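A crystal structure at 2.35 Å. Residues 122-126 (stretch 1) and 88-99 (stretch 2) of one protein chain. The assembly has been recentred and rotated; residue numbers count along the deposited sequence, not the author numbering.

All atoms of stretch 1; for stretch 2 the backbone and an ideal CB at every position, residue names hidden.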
# COMPACT_ATOMS: atom_id res chain seq x y z
N ASN D 122 -27.41 -14.45 19.59
CA ASN D 122 -26.57 -14.00 20.70
C ASN D 122 -26.88 -12.58 21.12
O ASN D 122 -26.63 -12.19 22.26
CB ASN D 122 -25.11 -14.11 20.33
CG ASN D 122 -24.66 -15.54 20.19
OD1 ASN D 122 -24.80 -16.31 21.13
ND2 ASN D 122 -24.06 -15.89 19.07
N PHE D 123 -27.45 -11.80 20.21
CA PHE D 123 -27.77 -10.43 20.55
C PHE D 123 -29.30 -10.24 20.73
O PHE D 123 -29.79 -9.10 20.74
CB PHE D 123 -27.22 -9.45 19.51
CG PHE D 123 -25.76 -9.66 19.16
CD1 PHE D 123 -24.82 -9.90 20.14
CD2 PHE D 123 -25.32 -9.41 17.87
CE1 PHE D 123 -23.48 -10.07 19.82
CE2 PHE D 123 -23.97 -9.56 17.53
CZ PHE D 123 -23.04 -9.88 18.50
N GLY D 124 -30.01 -11.35 20.89
CA GLY D 124 -31.45 -11.32 21.09
C GLY D 124 -32.24 -10.89 19.88
O GLY D 124 -33.33 -10.31 20.02
N ILE D 125 -31.70 -11.15 18.70
CA ILE D 125 -32.34 -10.80 17.44
C ILE D 125 -32.78 -12.07 16.74
O ILE D 125 -31.96 -12.91 16.33
CB ILE D 125 -31.44 -9.94 16.56
CG1 ILE D 125 -31.15 -8.61 17.28
CG2 ILE D 125 -32.11 -9.66 15.23
CD1 ILE D 125 -30.16 -7.69 16.57
N GLU D 126 -34.10 -12.22 16.63
CA GLU D 126 -34.71 -13.37 16.02
C GLU D 126 -34.71 -13.28 14.50
O GLU D 126 -34.94 -12.21 13.93
CB GLU D 126 -36.17 -13.48 16.51
CG GLU D 126 -36.97 -14.65 15.93
CD GLU D 126 -38.44 -14.70 16.38
OE1 GLU D 126 -38.81 -13.95 17.31
OE2 GLU D 126 -39.23 -15.49 15.79
N UNK D 88 -23.56 -6.26 6.03
CA UNK D 88 -24.84 -6.95 6.29
C UNK D 88 -25.20 -6.82 7.79
O UNK D 88 -26.29 -6.42 8.14
CB UNK D 88 -24.75 -8.42 5.88
N UNK D 89 -24.21 -7.07 8.65
CA UNK D 89 -24.36 -6.97 10.11
C UNK D 89 -24.81 -5.55 10.52
O UNK D 89 -25.82 -5.38 11.19
CB UNK D 89 -23.04 -7.33 10.80
N UNK D 90 -24.04 -4.55 10.11
CA UNK D 90 -24.35 -3.14 10.39
C UNK D 90 -25.72 -2.71 9.89
O UNK D 90 -26.41 -1.95 10.56
CB UNK D 90 -23.28 -2.24 9.76
N UNK D 91 -26.14 -3.20 8.73
CA UNK D 91 -27.44 -2.83 8.17
C UNK D 91 -28.60 -3.38 9.03
O UNK D 91 -29.56 -2.67 9.33
CB UNK D 91 -27.56 -3.35 6.73
N UNK D 92 -28.46 -4.63 9.46
CA UNK D 92 -29.46 -5.26 10.30
C UNK D 92 -29.55 -4.64 11.71
O UNK D 92 -30.63 -4.25 12.18
CB UNK D 92 -29.15 -6.75 10.41
N UNK D 93 -28.41 -4.54 12.40
CA UNK D 93 -28.40 -3.97 13.76
C UNK D 93 -28.76 -2.50 13.77
O UNK D 93 -29.15 -2.00 14.81
CB UNK D 93 -27.03 -4.16 14.40
N UNK D 94 -28.66 -1.81 12.64
CA UNK D 94 -29.00 -0.40 12.65
C UNK D 94 -30.51 -0.27 12.66
O UNK D 94 -31.06 0.81 12.87
CB UNK D 94 -28.39 0.33 11.45
N UNK D 95 -31.18 -1.39 12.38
CA UNK D 95 -32.64 -1.48 12.32
C UNK D 95 -33.28 -2.32 13.42
O UNK D 95 -34.35 -1.97 13.90
CB UNK D 95 -33.05 -2.06 10.96
N UNK D 96 -32.62 -3.41 13.81
CA UNK D 96 -33.15 -4.29 14.85
C UNK D 96 -32.23 -4.38 16.06
O UNK D 96 -31.00 -4.34 15.94
CB UNK D 96 -33.39 -5.69 14.28
N UNK D 97 -32.86 -4.51 17.23
CA UNK D 97 -32.15 -4.64 18.49
C UNK D 97 -32.78 -5.82 19.24
O UNK D 97 -33.75 -6.42 18.77
CB UNK D 97 -32.21 -3.35 19.31
N UNK D 98 -32.22 -6.15 20.40
CA UNK D 98 -32.73 -7.26 21.17
C UNK D 98 -34.28 -7.26 21.31
O UNK D 98 -34.91 -6.24 21.66
CB UNK D 98 -32.08 -7.24 22.56
N UNK D 99 -34.88 -8.41 21.05
CA UNK D 99 -36.33 -8.58 21.13
C UNK D 99 -37.03 -8.40 19.79
O UNK D 99 -38.22 -8.68 19.66
CB UNK D 99 -36.91 -7.59 22.14

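Position 88 opens the visible part of a helix, and its CB has nothing of stretch 1 within 5.5 Å, so the contact sets no preference; the residue is Cys 88. At 89 the CB points sideways and is likewise out of contact, but the ring of Phe 123 lies within reach of a long side chain. A large apolar group, aromatic or aliphatic, would bridge the gap, whereas a small one would fall short. The residue is Phe 89, with chi1 in the t well, and its CE1 comes 3.8 Å from CE2 of Phe 123, the two rings meeting obliquely.

Positions 90 and 91 are out of reach of stretch 1 and are unconstrained by it; they are Tyr 90 and Ala 91. The CB at 92 does point toward stretch 1, but across a gap that leaves room for many side chains. Leu 92 occupies it without making contact.

At 93 the ideal CB sits 5.2 Å from Ile 125 CD1, and its bond runs sideways. The apolar end of Ile 125 invites a medium-sized aliphatic group such as valine, leucine or isoleucine. Ile 93 places its CG2 4.3 Å from Ile 125 CD1. Positions 94 and 95 lie out of reach and could be many things; they are Asn 94 and Leu 95.

Position 96 is more restricted. Its CB points toward stretch 1, 4.3 Å from Ile 125 CG2, so a small apolar side chain makes contact without needing to extend. Ala 96 does this with its methyl group, while its O lies 3.5 Å from Ile 125 CD1.

At 97 the CB points away, and the contact is left to the backbone; stretch 1 asks little of the side chain. Ser 97 brings its O to 3.7 Å from Ile 125 CG1.

The CA atoms of the two stretches come closest at 98, where the CA of 98 is 4.3 Å from Gly 124 CA. The CB points sideways, 3.5 Å from Phe 123 O in its ideal position, beside the bare CA of Gly 124. A small side chain, alanine, serine or perhaps cysteine, suits this spot. In Ser 98, the CA also makes a CA-H...O contact of 3.3 Å with Gly 124 O.

Position 99 has a phi of 95°, and a CB would be jammed against the carbonyl O of the preceding residue; glycine is the natural choice. Gly 99 N donates a nearly straight hydrogen bond to Gly 124 O (2.7 Å), and a water links Gly 99 O to Glu 126 OE1, the latter bond weak.

Stretch 2 88-99: CFYALINLASSG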
# COMPACT_ATOMS: atom_id res chain seq x y z
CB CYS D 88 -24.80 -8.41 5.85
SG CYS D 88 -24.63 -8.68 4.07
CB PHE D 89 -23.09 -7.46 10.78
CG PHE D 89 -23.01 -7.14 12.22
CD1 PHE D 89 -23.97 -7.58 13.10
CD2 PHE D 89 -21.87 -6.51 12.72
CE1 PHE D 89 -23.86 -7.30 14.45
CE2 PHE D 89 -21.73 -6.25 14.06
CZ PHE D 89 -22.74 -6.64 14.94
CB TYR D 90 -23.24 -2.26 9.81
CG TYR D 90 -22.03 -2.10 10.71
CD1 TYR D 90 -21.61 -3.13 11.53
CD2 TYR D 90 -21.22 -0.98 10.60
CE1 TYR D 90 -20.51 -2.99 12.35
CE2 TYR D 90 -20.09 -0.84 11.39
CZ TYR D 90 -19.74 -1.86 12.26
OH TYR D 90 -18.61 -1.74 13.04
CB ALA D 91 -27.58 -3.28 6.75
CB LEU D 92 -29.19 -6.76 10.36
CG LEU D 92 -29.36 -7.47 9.00
CD1 LEU D 92 -28.82 -8.89 9.01
CD2 LEU D 92 -30.81 -7.45 8.55
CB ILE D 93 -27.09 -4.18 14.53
CG1 ILE D 93 -25.94 -3.45 13.82
CG2 ILE D 93 -26.83 -5.67 14.71
CD1 ILE D 93 -24.58 -3.62 14.47
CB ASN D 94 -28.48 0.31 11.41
CG ASN D 94 -28.42 1.82 11.58
OD1 ASN D 94 -28.18 2.31 12.69
ND2 ASN D 94 -28.53 2.54 10.49
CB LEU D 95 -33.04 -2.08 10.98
CG LEU D 95 -32.65 -1.28 9.74
CD1 LEU D 95 -32.93 -2.06 8.47
CD2 LEU D 95 -33.35 0.07 9.73
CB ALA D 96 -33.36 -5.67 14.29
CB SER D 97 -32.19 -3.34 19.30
OG SER D 97 -33.53 -2.94 19.53
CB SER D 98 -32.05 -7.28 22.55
OG SER D 98 -32.41 -8.47 23.23
O HOH W 1 -39.37 -10.60 17.71
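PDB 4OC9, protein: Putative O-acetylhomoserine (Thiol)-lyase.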